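Local coordinates for protein acidocalcisomal pyrophosphatase (Trypanosoma brucei brucei, PDB 5C5V) that probably hydrolyses inorganic pyrophosphate with the help of magnesium ions, its pyrophosphatase domain being joined to an N-terminal EF-hand region, at residues 10-13 against 14-18; 80-83 against 84-88; 170-173 against 174-178; 124-128 against 129-133. All coordinates share one frame; numbering follows the deposited sequence.

Interaction 1 of 4, residues 10-13 against 14-18; sequences SRLF and SAFDV
Ser10 O near the end of what is probably the first EF-hand helix accepts twice from Ser14: the backbone N at 3.1 Å and the hydroxyl OG at 3.2 Å. The two donors arrive from opposite faces of the Ser10 carbonyl plane. Serine suits this place because its hydroxyl, set beside its own backbone N (chi1 -67°), folds back onto the previous turn. As the helix ends, the bonds shorten in span. Ala15 N bonds its regular helical acceptor Arg11 O at 3.3 Å and, weakly, Leu12 O as well, while Phe13 O takes Phe16 N at 2.8 Å, three residues on, and Asp17 N weakly. Apolar side chains follow the same turn: Leu12 CD2 meets the ring edge of Phe16 at CE2, 3.5 Å away, in the plane of the ring. Asp17 lays its CB 3.9 Å from Phe13 CE1 and spends both carboxylate oxygens inside its own loop, OD1 on Leu21 N and OD2 on Gly22 N. Arg11 NH2 donates to Phe87 O and NH1 makes a salt bridge to Glu119 OE1. Around this helix exit, Leu12 and Phe16 pack on helix 26-36, Phe13 and Phe16 reach strand 23-24, and Ala15 rests against helix 73-87.

Interaction 2 of 4, residues 80-83 against 84-88; sequences FSMV and SADFS
Val83 O accepts two backbone N-H groups, Phe87 N at 2.8 Å and, weakly, Asp86 N at 3.2 Å. This is the C-terminal end of alpha-helix 73-87, which runs against the helices of the probable EF-hand region. The turns before it are regular: Ser84 N bonds Phe80 O at 2.7 Å and Asp86 N bonds Met82 O, the latter with the donor close to the line of the carbonyl bond. Val83 O also sits at the edge of the Phe87 ring, in its plane. Branched Val83 and aromatic Phe87 suit the buried side, where Val83 packs on Ile8 and Leu36, and the Phe87 ring meets His331 of the second subunit. On a more open side, the Met82 chain crosses that of Asp86, with Met82 CG 3.9 Å from Asp86 OD2. That oxygen is bonded to Tyr35 OH and makes a salt bridge to Lys338 of the second subunit, so an acidic residue here joins helix and interface. Phe80 has its CG anti to the backbone N (chi1 179°), which swings the ring along the helix until one face covers the small side chain of Ser84: a CH-pi contact, with Ser84 CB 4.2 Å from the centroid of the Phe80 ring.

Interaction 3 of 4, residues 170-173 against 174-178; sequences TGES and FNPIK
Glu172 O and Asn175 N close a type II beta turn with a hydrogen bond of 2.9 Å, the donor standing above the carbonyl plane rather than on a lone pair. At the third position of such a turn phi is positive, and Phe174 takes it (73°) where glycine is the more usual choice. Asn175 continues in a left-handed conformation, which asparagine tolerates better than most residues. The tight part of the contact lies on this inner side. The amide of Asn175 turns back under the turn: its ND2 lies 3.0 Å from Glu172 O at an angle too poor for a bond and instead donates to Ala169 O, while OD1 is hydrogen-bonded to Ser127 OG. Both ends of the buried amide are therefore satisfied. Pro176, rigid at the entry to the next strand, brings CD to 3.4 Å from Ser173 O and sets CG 3.6 Å from Glu172 OE1, the glutamate chain crossing it at about a right angle. The outer side is looser. Ser173 and Phe174 are exposed at the tip of the turn, and the salt bridge from Glu172 OE2 to Lys178 NZ is long, at 4.0 Å; the aliphatic CD of Lys178 comes closer to that oxygen than its ammonium does. The stronger partner of Glu172 is Arg110. The turn joins strands 166-168 and 177-182 into an antiparallel hairpin, with Thr170 beside the magnesium ligand Asp221, Pro176 and Ile177 on strand 110-117, and Asn175 against helix 128-131.

Interaction 4 of 4, residues 124-128 against 129-133; sequences RQVSP and WHDIP
From extended Ser127 the backbone bends at Pro128 into one short, weakly bonded helical turn, which Asp131 N closes by bonding Ser127 O at 2.8 Å. Ser127 is the N-cap: its OG, anti to the backbone N (chi1 167°), accepts from His130 N at 3.1 Å and weakly from Trp129 N, and is also hydrogen-bonded to Asn175 OD1. In return Asp131 OD2 accepts from Ser127 N at 2.7 Å, nearly straight (175°), through the lone pair facing away from the other oxygen. The exchange resembles a capping box, though the acid stands one residue later than in the classical motif. Proline fits the first helical position, where no N-H is needed for a helical bond. The same OD2 of Asp131 lies 3.4 Å from Val126 CB, so the carboxylate also lies against the valine side chain. Past the cap, Ile132 folds back, its CD1 4.1 Å from Pro128 CB. The ring nitrogens are occupied: Trp129 NE1 bonds Thr204 O, His130 NE2 bonds Gly340 O and ND1 bonds Trp330 NE1. The turn leads from strand 123-126, paired with 110-117, to where Pro128 and Ile132 meet strand 152-156 and Trp129 and His130 pack on helix 316-336.

All four contacts are local, following in series along the chain in the order 1, 2, 4, 3; none nests or crosses another. Interaction 1 ends helix 3-14 and opens what is probably the first EF-hand loop. Interaction 2 ends helix 73-87 and packs against interaction 1, Phe87 CE2 lying 3.4 Å from Leu12 CD2; both also touch the second subunit. The chain then enters the three-stranded sheet, which interaction 4 leaves through its capped turn. Interaction 3 closes the hairpin between strands 166-168 and 177-182 and joins interaction 4, with Asn175 O 3.1 Å from Pro128 CG. The centres of interactions 1 and 3 are about 43 Å apart.

Interaction 1 of 4, residues 10-13 against 14-18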
loop_
_atom_site.group_PDB
_atom_site.type_symbol
_atom_site.label_atom_id
_atom_site.label_comp_id
_atom_site.label_asym_id
_atom_site.label_seq_id
_atom_site.Cartn_x
_atom_site.Cartn_y
_atom_site.Cartn_z
ATOM N N SER A 10 -35.192 -23.832 1.141
ATOM C CA SER A 10 -34.473 -23.501 -0.082
ATOM C C SER A 10 -33.010 -23.957 -0.025
ATOM O O SER A 10 -32.473 -24.449 -1.012
ATOM C CB SER A 10 -34.564 -22.009 -0.347
ATOM O OG SER A 10 -34.053 -21.725 -1.628
ATOM N N ARG A 11 -32.366 -23.793 1.126
ATOM C CA ARG A 11 -31.011 -24.313 1.316
ATOM C C ARG A 11 -31.028 -25.848 1.384
ATOM O O ARG A 11 -30.114 -26.512 0.887
ATOM C CB ARG A 11 -30.371 -23.729 2.573
ATOM C CG ARG A 11 -30.027 -22.250 2.447
ATOM C CD ARG A 11 -29.207 -21.757 3.628
ATOM N NE ARG A 11 -29.966 -21.806 4.868
ATOM C CZ ARG A 11 -30.707 -20.801 5.325
ATOM N NH1 ARG A 11 -30.766 -19.660 4.647
ATOM N NH2 ARG A 11 -31.375 -20.928 6.466
ATOM N N LEU A 12 -32.081 -26.409 1.970
ATOM C CA LEU A 12 -32.248 -27.847 1.996
ATOM C C LEU A 12 -32.316 -28.400 0.572
ATOM O O LEU A 12 -31.715 -29.424 0.249
ATOM C CB LEU A 12 -33.529 -28.218 2.777
ATOM C CG LEU A 12 -34.063 -29.652 2.881
ATOM C CD1 LEU A 12 -34.795 -30.063 1.632
ATOM C CD2 LEU A 12 -32.956 -30.629 3.176
ATOM N N PHE A 13 -33.092 -27.715 -0.256
ATOM C CA PHE A 13 -33.313 -28.110 -1.636
ATOM C C PHE A 13 -31.983 -28.103 -2.407
ATOM O O PHE A 13 -31.688 -29.017 -3.180
ATOM C CB PHE A 13 -34.341 -27.175 -2.274
ATOM C CG PHE A 13 -34.777 -27.593 -3.636
ATOM C CD1 PHE A 13 -34.037 -27.255 -4.753
ATOM C CD2 PHE A 13 -35.947 -28.308 -3.807
ATOM C CE1 PHE A 13 -34.450 -27.642 -6.015
ATOM C CE2 PHE A 13 -36.360 -28.694 -5.061
ATOM C CZ PHE A 13 -35.612 -28.356 -6.168
ATOM N N SER A 14 -31.181 -27.072 -2.171
ATOM C CA SER A 14 -29.899 -26.939 -2.852
ATOM C C SER A 14 -28.962 -28.082 -2.503
ATOM O O SER A 14 -28.097 -28.430 -3.296
ATOM C CB SER A 14 -29.240 -25.610 -2.508
ATOM O OG SER A 14 -29.990 -24.542 -3.041
ATOM N N ALA A 15 -29.138 -28.687 -1.332
ATOM C CA ALA A 15 -28.290 -29.814 -0.974
ATOM C C ALA A 15 -28.683 -31.059 -1.758
ATOM O O ALA A 15 -27.985 -32.074 -1.719
ATOM C CB ALA A 15 -28.347 -30.078 0.512
ATOM N N PHE A 16 -29.796 -30.984 -2.484
ATOM C CA PHE A 16 -30.230 -32.103 -3.319
ATOM C C PHE A 16 -30.240 -31.714 -4.792
ATOM O O PHE A 16 -30.577 -32.519 -5.646
ATOM C CB PHE A 16 -31.614 -32.607 -2.892
ATOM C CG PHE A 16 -31.632 -33.233 -1.526
ATOM C CD1 PHE A 16 -31.330 -34.574 -1.363
ATOM C CD2 PHE A 16 -31.940 -32.479 -0.409
ATOM C CE1 PHE A 16 -31.324 -35.144 -0.109
ATOM C CE2 PHE A 16 -31.944 -33.047 0.844
ATOM C CZ PHE A 16 -31.637 -34.384 0.995
ATOM N N ASP A 17 -29.931 -30.453 -5.059
ATOM C CA ASP A 17 -29.700 -29.926 -6.401
ATOM C C ASP A 17 -28.434 -29.027 -6.367
ATOM O O ASP A 17 -28.497 -27.816 -6.584
ATOM C CB ASP A 17 -30.931 -29.156 -6.886
ATOM C CG ASP A 17 -30.703 -28.470 -8.219
ATOM O OD1 ASP A 17 -29.997 -29.061 -9.068
ATOM O OD2 ASP A 17 -31.194 -27.324 -8.393
ATOM N N VAL A 18 -27.288 -29.639 -6.080
ATOM C CA VAL A 18 -26.055 -28.923 -5.715
ATOM C C VAL A 18 -25.509 -28.074 -6.866
ATOM O O VAL A 18 -24.829 -27.058 -6.688
ATOM C CB VAL A 18 -24.977 -29.926 -5.259
ATOM C CG1 VAL A 18 -25.422 -30.633 -3.987
ATOM C CG2 VAL A 18 -24.700 -30.951 -6.360
#

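Interaction 2 of 4, residues 80-83 against 84-88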
loop_
_atom_site.group_PDB
_atom_site.type_symbol
_atom_site.label_atom_id
_atom_site.label_comp_id
_atom_site.label_asym_id
_atom_site.label_seq_id
_atom_site.Cartn_x
_atom_site.Cartn_y
_atom_site.Cartn_z
ATOM N N PHE A 80 -39.200 -31.495 10.755
ATOM C CA PHE A 80 -38.618 -30.170 10.568
ATOM C C PHE A 80 -37.615 -29.818 11.658
ATOM O O PHE A 80 -36.759 -28.951 11.475
ATOM C CB PHE A 80 -39.705 -29.096 10.530
ATOM C CG PHE A 80 -39.166 -27.703 10.357
ATOM C CD1 PHE A 80 -38.759 -27.246 9.108
ATOM C CD2 PHE A 80 -39.018 -26.864 11.451
ATOM C CE1 PHE A 80 -38.239 -25.962 8.945
ATOM C CE2 PHE A 80 -38.500 -25.579 11.298
ATOM C CZ PHE A 80 -38.108 -25.130 10.042
ATOM N N SER A 81 -37.724 -30.461 12.808
ATOM C CA SER A 81 -36.762 -30.193 13.865
ATOM C C SER A 81 -35.374 -30.633 13.412
ATOM O O SER A 81 -34.381 -29.990 13.733
ATOM C CB SER A 81 -37.156 -30.896 15.161
ATOM O OG SER A 81 -36.194 -30.622 16.164
ATOM N N MET A 82 -35.310 -31.739 12.673
ATOM C CA MET A 82 -34.050 -32.188 12.092
ATOM C C MET A 82 -33.581 -31.214 11.016
ATOM O O MET A 82 -32.441 -30.767 11.035
ATOM C CB MET A 82 -34.184 -33.597 11.508
ATOM C CG MET A 82 -32.965 -34.019 10.683
ATOM S SD MET A 82 -33.228 -35.503 9.684
ATOM C CE MET A 82 -34.742 -35.103 8.810
ATOM N N VAL A 83 -34.484 -30.873 10.104
ATOM C CA VAL A 83 -34.199 -29.936 9.027
ATOM C C VAL A 83 -33.646 -28.634 9.578
ATOM O O VAL A 83 -32.627 -28.117 9.096
ATOM C CB VAL A 83 -35.459 -29.622 8.198
ATOM C CG1 VAL A 83 -35.171 -28.524 7.200
ATOM C CG2 VAL A 83 -35.967 -30.870 7.501
ATOM N N SER A 84 -34.309 -28.118 10.609
ATOM C CA SER A 84 -33.933 -26.840 11.195
ATOM C C SER A 84 -32.535 -26.885 11.790
ATOM O O SER A 84 -31.777 -25.936 11.669
ATOM C CB SER A 84 -34.948 -26.428 12.267
ATOM O OG SER A 84 -34.796 -25.057 12.596
ATOM N N ALA A 85 -32.192 -27.998 12.424
ATOM C CA ALA A 85 -30.866 -28.153 13.014
ATOM C C ALA A 85 -29.762 -28.145 11.946
ATOM O O ALA A 85 -28.678 -27.593 12.153
ATOM C CB ALA A 85 -30.802 -29.437 13.822
ATOM N N ASP A 86 -30.048 -28.768 10.807
ATOM C CA ASP A 86 -29.061 -28.935 9.758
ATOM C C ASP A 86 -28.963 -27.726 8.825
ATOM O O ASP A 86 -27.896 -27.433 8.310
ATOM C CB ASP A 86 -29.379 -30.190 8.944
ATOM C CG ASP A 86 -29.044 -31.457 9.686
ATOM O OD1 ASP A 86 -28.163 -31.398 10.570
ATOM O OD2 ASP A 86 -29.639 -32.512 9.378
ATOM N N PHE A 87 -30.067 -27.017 8.625
ATOM C CA PHE A 87 -30.123 -26.026 7.566
ATOM C C PHE A 87 -30.518 -24.620 7.994
ATOM O O PHE A 87 -30.582 -23.718 7.163
ATOM C CB PHE A 87 -31.072 -26.507 6.466
ATOM C CG PHE A 87 -30.489 -27.592 5.612
ATOM C CD1 PHE A 87 -29.611 -27.275 4.578
ATOM C CD2 PHE A 87 -30.800 -28.924 5.842
ATOM C CE1 PHE A 87 -29.058 -28.265 3.796
ATOM C CE2 PHE A 87 -30.254 -29.922 5.059
ATOM C CZ PHE A 87 -29.376 -29.592 4.034
ATOM N N SER A 88 -30.771 -24.411 9.279
ATOM C CA SER A 88 -31.007 -23.050 9.754
ATOM C C SER A 88 -29.666 -22.387 10.051
ATOM O O SER A 88 -28.681 -23.063 10.342
ATOM C CB SER A 88 -31.901 -23.032 10.997
ATOM O OG SER A 88 -31.235 -23.616 12.097
#

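Interaction 3 of 4, residues 170-173 against 174-178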
loop_
_atom_site.group_PDB
_atom_site.type_symbol
_atom_site.label_atom_id
_atom_site.label_comp_id
_atom_site.label_asym_id
_atom_site.label_seq_id
_atom_site.Cartn_x
_atom_site.Cartn_y
_atom_site.Cartn_z
ATOM N N THR A 170 -29.108 12.814 19.598
ATOM C CA THR A 170 -29.237 12.084 20.849
ATOM C C THR A 170 -30.589 12.340 21.498
ATOM O O THR A 170 -31.015 11.610 22.387
ATOM C CB THR A 170 -28.112 12.473 21.819
ATOM O OG1 THR A 170 -28.131 13.896 22.013
ATOM C CG2 THR A 170 -26.763 12.088 21.229
ATOM N N GLY A 171 -31.269 13.382 21.043
ATOM C CA GLY A 171 -32.515 13.785 21.666
ATOM C C GLY A 171 -33.751 13.214 21.006
ATOM O O GLY A 171 -34.844 13.372 21.518
ATOM N N GLU A 172 -33.588 12.572 19.856
ATOM C CA GLU A 172 -34.737 12.062 19.115
ATOM C C GLU A 172 -34.801 10.543 19.117
ATOM O O GLU A 172 -33.768 9.875 19.132
ATOM C CB GLU A 172 -34.720 12.567 17.670
ATOM C CG GLU A 172 -34.676 14.086 17.554
ATOM C CD GLU A 172 -34.539 14.563 16.121
ATOM O OE1 GLU A 172 -34.759 13.760 15.184
ATOM O OE2 GLU A 172 -34.218 15.748 15.929
ATOM N N SER A 173 -36.021 10.011 19.106
ATOM C CA SER A 173 -36.236 8.565 19.025
ATOM C C SER A 173 -35.526 7.956 17.831
ATOM O O SER A 173 -35.649 8.463 16.716
ATOM C CB SER A 173 -37.733 8.239 18.924
ATOM O OG SER A 173 -38.435 8.703 20.057
ATOM N N PHE A 174 -34.812 6.860 18.082
ATOM C CA PHE A 174 -34.077 6.120 17.067
ATOM C C PHE A 174 -32.809 6.895 16.634
ATOM O O PHE A 174 -32.064 6.431 15.779
ATOM C CB PHE A 174 -34.980 5.797 15.861
ATOM C CG PHE A 174 -36.127 4.846 16.188
ATOM C CD1 PHE A 174 -35.889 3.498 16.429
ATOM C CD2 PHE A 174 -37.438 5.307 16.255
ATOM C CE1 PHE A 174 -36.953 2.616 16.747
ATOM C CE2 PHE A 174 -38.508 4.442 16.569
ATOM C CZ PHE A 174 -38.265 3.098 16.812
ATOM N N ASN A 175 -32.592 8.065 17.244
ATOM C CA ASN A 175 -31.356 8.830 17.125
ATOM C C ASN A 175 -30.842 8.953 15.693
ATOM O O ASN A 175 -29.699 8.618 15.401
ATOM C CB ASN A 175 -30.279 8.210 18.010
ATOM C CG ASN A 175 -30.780 7.920 19.401
ATOM O OD1 ASN A 175 -30.881 6.768 19.798
ATOM N ND2 ASN A 175 -31.117 8.961 20.141
ATOM N N PRO A 176 -31.705 9.419 14.790
ATOM C CA PRO A 176 -31.256 9.619 13.420
ATOM C C PRO A 176 -30.139 10.655 13.354
ATOM O O PRO A 176 -29.958 11.436 14.291
ATOM C CB PRO A 176 -32.515 10.118 12.714
ATOM C CG PRO A 176 -33.325 10.756 13.805
ATOM C CD PRO A 176 -33.092 9.872 14.989
ATOM N N ILE A 177 -29.388 10.656 12.263
ATOM C CA ILE A 177 -28.419 11.718 12.066
ATOM C C ILE A 177 -29.110 12.955 11.518
ATOM O O ILE A 177 -29.946 12.883 10.618
ATOM C CB ILE A 177 -27.300 11.285 11.144
ATOM C CG1 ILE A 177 -26.339 10.388 11.924
ATOM C CG2 ILE A 177 -26.566 12.501 10.617
ATOM C CD1 ILE A 177 -25.307 9.695 11.053
ATOM N N LYS A 178 -28.775 14.091 12.103
ATOM C CA LYS A 178 -29.278 15.368 11.630
ATOM C C LYS A 178 -28.149 16.392 11.555
ATOM O O LYS A 178 -27.025 16.145 12.020
ATOM C CB LYS A 178 -30.390 15.879 12.540
ATOM C CG LYS A 178 -29.898 16.382 13.877
ATOM C CD LYS A 178 -31.068 16.867 14.724
ATOM C CE LYS A 178 -30.606 17.674 15.925
ATOM N NZ LYS A 178 -31.606 18.724 16.291
#

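Interaction 4 of 4, residues 124-128 against 129-133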
loop_
_atom_site.group_PDB
_atom_site.type_symbol
_atom_site.label_atom_id
_atom_site.label_comp_id
_atom_site.label_asym_id
_atom_site.label_seq_id
_atom_site.Cartn_x
_atom_site.Cartn_y
_atom_site.Cartn_z
ATOM N N ARG A 124 -36.943 -3.223 10.664
ATOM C CA ARG A 124 -37.314 -2.414 11.819
ATOM C C ARG A 124 -36.346 -1.244 11.922
ATOM O O ARG A 124 -35.173 -1.366 11.557
ATOM C CB ARG A 124 -37.317 -3.235 13.117
ATOM C CG ARG A 124 -35.947 -3.678 13.602
ATOM C CD ARG A 124 -36.068 -4.652 14.782
ATOM N NE ARG A 124 -34.761 -5.075 15.292
ATOM C CZ ARG A 124 -34.100 -4.484 16.289
ATOM N NH1 ARG A 124 -34.623 -3.437 16.918
ATOM N NH2 ARG A 124 -32.914 -4.949 16.663
ATOM N N GLN A 125 -36.838 -0.098 12.384
ATOM C CA GLN A 125 -35.950 1.033 12.578
ATOM C C GLN A 125 -35.138 0.786 13.839
ATOM O O GLN A 125 -35.647 0.208 14.811
ATOM C CB GLN A 125 -36.724 2.349 12.664
ATOM C CG GLN A 125 -35.824 3.553 12.727
ATOM C CD GLN A 125 -36.565 4.862 12.616
ATOM O OE1 GLN A 125 -37.777 4.892 12.441
ATOM N NE2 GLN A 125 -35.837 5.958 12.735
ATOM N N VAL A 126 -33.871 1.208 13.801
ATOM C CA VAL A 126 -32.962 1.061 14.928
ATOM C C VAL A 126 -32.213 2.363 15.178
ATOM O O VAL A 126 -32.290 3.310 14.384
ATOM C CB VAL A 126 -31.922 -0.055 14.700
ATOM C CG1 VAL A 126 -32.613 -1.385 14.409
ATOM C CG2 VAL A 126 -30.976 0.306 13.561
ATOM N N SER A 127 -31.472 2.405 16.277
ATOM C CA SER A 127 -30.669 3.574 16.596
ATOM C C SER A 127 -29.209 3.335 16.238
ATOM O O SER A 127 -28.627 2.353 16.680
ATOM C CB SER A 127 -30.789 3.925 18.074
ATOM O OG SER A 127 -29.778 4.858 18.418
ATOM N N PRO A 128 -28.612 4.230 15.437
ATOM C CA PRO A 128 -27.187 4.068 15.126
ATOM C C PRO A 128 -26.353 4.114 16.401
ATOM O O PRO A 128 -25.324 3.470 16.508
ATOM C CB PRO A 128 -26.886 5.274 14.236
ATOM C CG PRO A 128 -27.881 6.285 14.642
ATOM C CD PRO A 128 -29.137 5.503 14.918
ATOM N N TRP A 129 -26.822 4.876 17.375
ATOM C CA TRP A 129 -26.176 4.980 18.674
ATOM C C TRP A 129 -26.294 3.689 19.499
ATOM O O TRP A 129 -25.297 3.153 19.977
ATOM C CB TRP A 129 -26.792 6.154 19.430
ATOM C CG TRP A 129 -26.134 6.517 20.715
ATOM C CD1 TRP A 129 -24.910 6.110 21.162
ATOM C CD2 TRP A 129 -26.669 7.378 21.728
ATOM N NE1 TRP A 129 -24.645 6.671 22.392
ATOM C CE2 TRP A 129 -25.715 7.445 22.767
ATOM C CE3 TRP A 129 -27.864 8.094 21.859
ATOM C CZ2 TRP A 129 -25.924 8.196 23.924
ATOM C CZ3 TRP A 129 -28.070 8.833 23.005
ATOM C CH2 TRP A 129 -27.100 8.885 24.020
ATOM N N HIS A 130 -27.510 3.176 19.665
ATOM C CA HIS A 130 -27.690 2.060 20.589
ATOM C C HIS A 130 -27.552 0.699 19.937
ATOM O O HIS A 130 -27.130 -0.242 20.583
ATOM C CB HIS A 130 -29.049 2.153 21.283
ATOM C CG HIS A 130 -29.288 3.479 21.934
ATOM N ND1 HIS A 130 -28.392 4.039 22.815
ATOM C CD2 HIS A 130 -30.312 4.356 21.819
ATOM C CE1 HIS A 130 -28.853 5.210 23.219
ATOM N NE2 HIS A 130 -30.011 5.428 22.625
ATOM N N ASP A 131 -27.904 0.585 18.667
ATOM C CA ASP A 131 -28.081 -0.739 18.086
ATOM C C ASP A 131 -26.930 -1.229 17.203
ATOM O O ASP A 131 -26.848 -2.423 16.917
ATOM C CB ASP A 131 -29.388 -0.764 17.312
ATOM C CG ASP A 131 -30.576 -0.581 18.222
ATOM O OD1 ASP A 131 -30.698 -1.364 19.184
ATOM O OD2 ASP A 131 -31.357 0.366 18.008
ATOM N N ILE A 132 -26.049 -0.332 16.780
ATOM C CA ILE A 132 -24.833 -0.750 16.090
ATOM C C ILE A 132 -23.783 -1.166 17.110
ATOM O O ILE A 132 -23.461 -0.392 18.007
ATOM C CB ILE A 132 -24.264 0.360 15.192
ATOM C CG1 ILE A 132 -25.267 0.713 14.092
ATOM C CG2 ILE A 132 -22.954 -0.088 14.569
ATOM C CD1 ILE A 132 -24.835 1.887 13.236
ATOM N N PRO A 133 -23.268 -2.403 16.997
ATOM C CA PRO A 133 -22.291 -2.879 17.985
ATOM C C PRO A 133 -21.041 -2.007 17.976
ATOM O O PRO A 133 -20.554 -1.654 16.910
ATOM C CB PRO A 133 -21.969 -4.312 17.525
ATOM C CG PRO A 133 -23.034 -4.676 16.558
ATOM C CD PRO A 133 -23.497 -3.391 15.929
#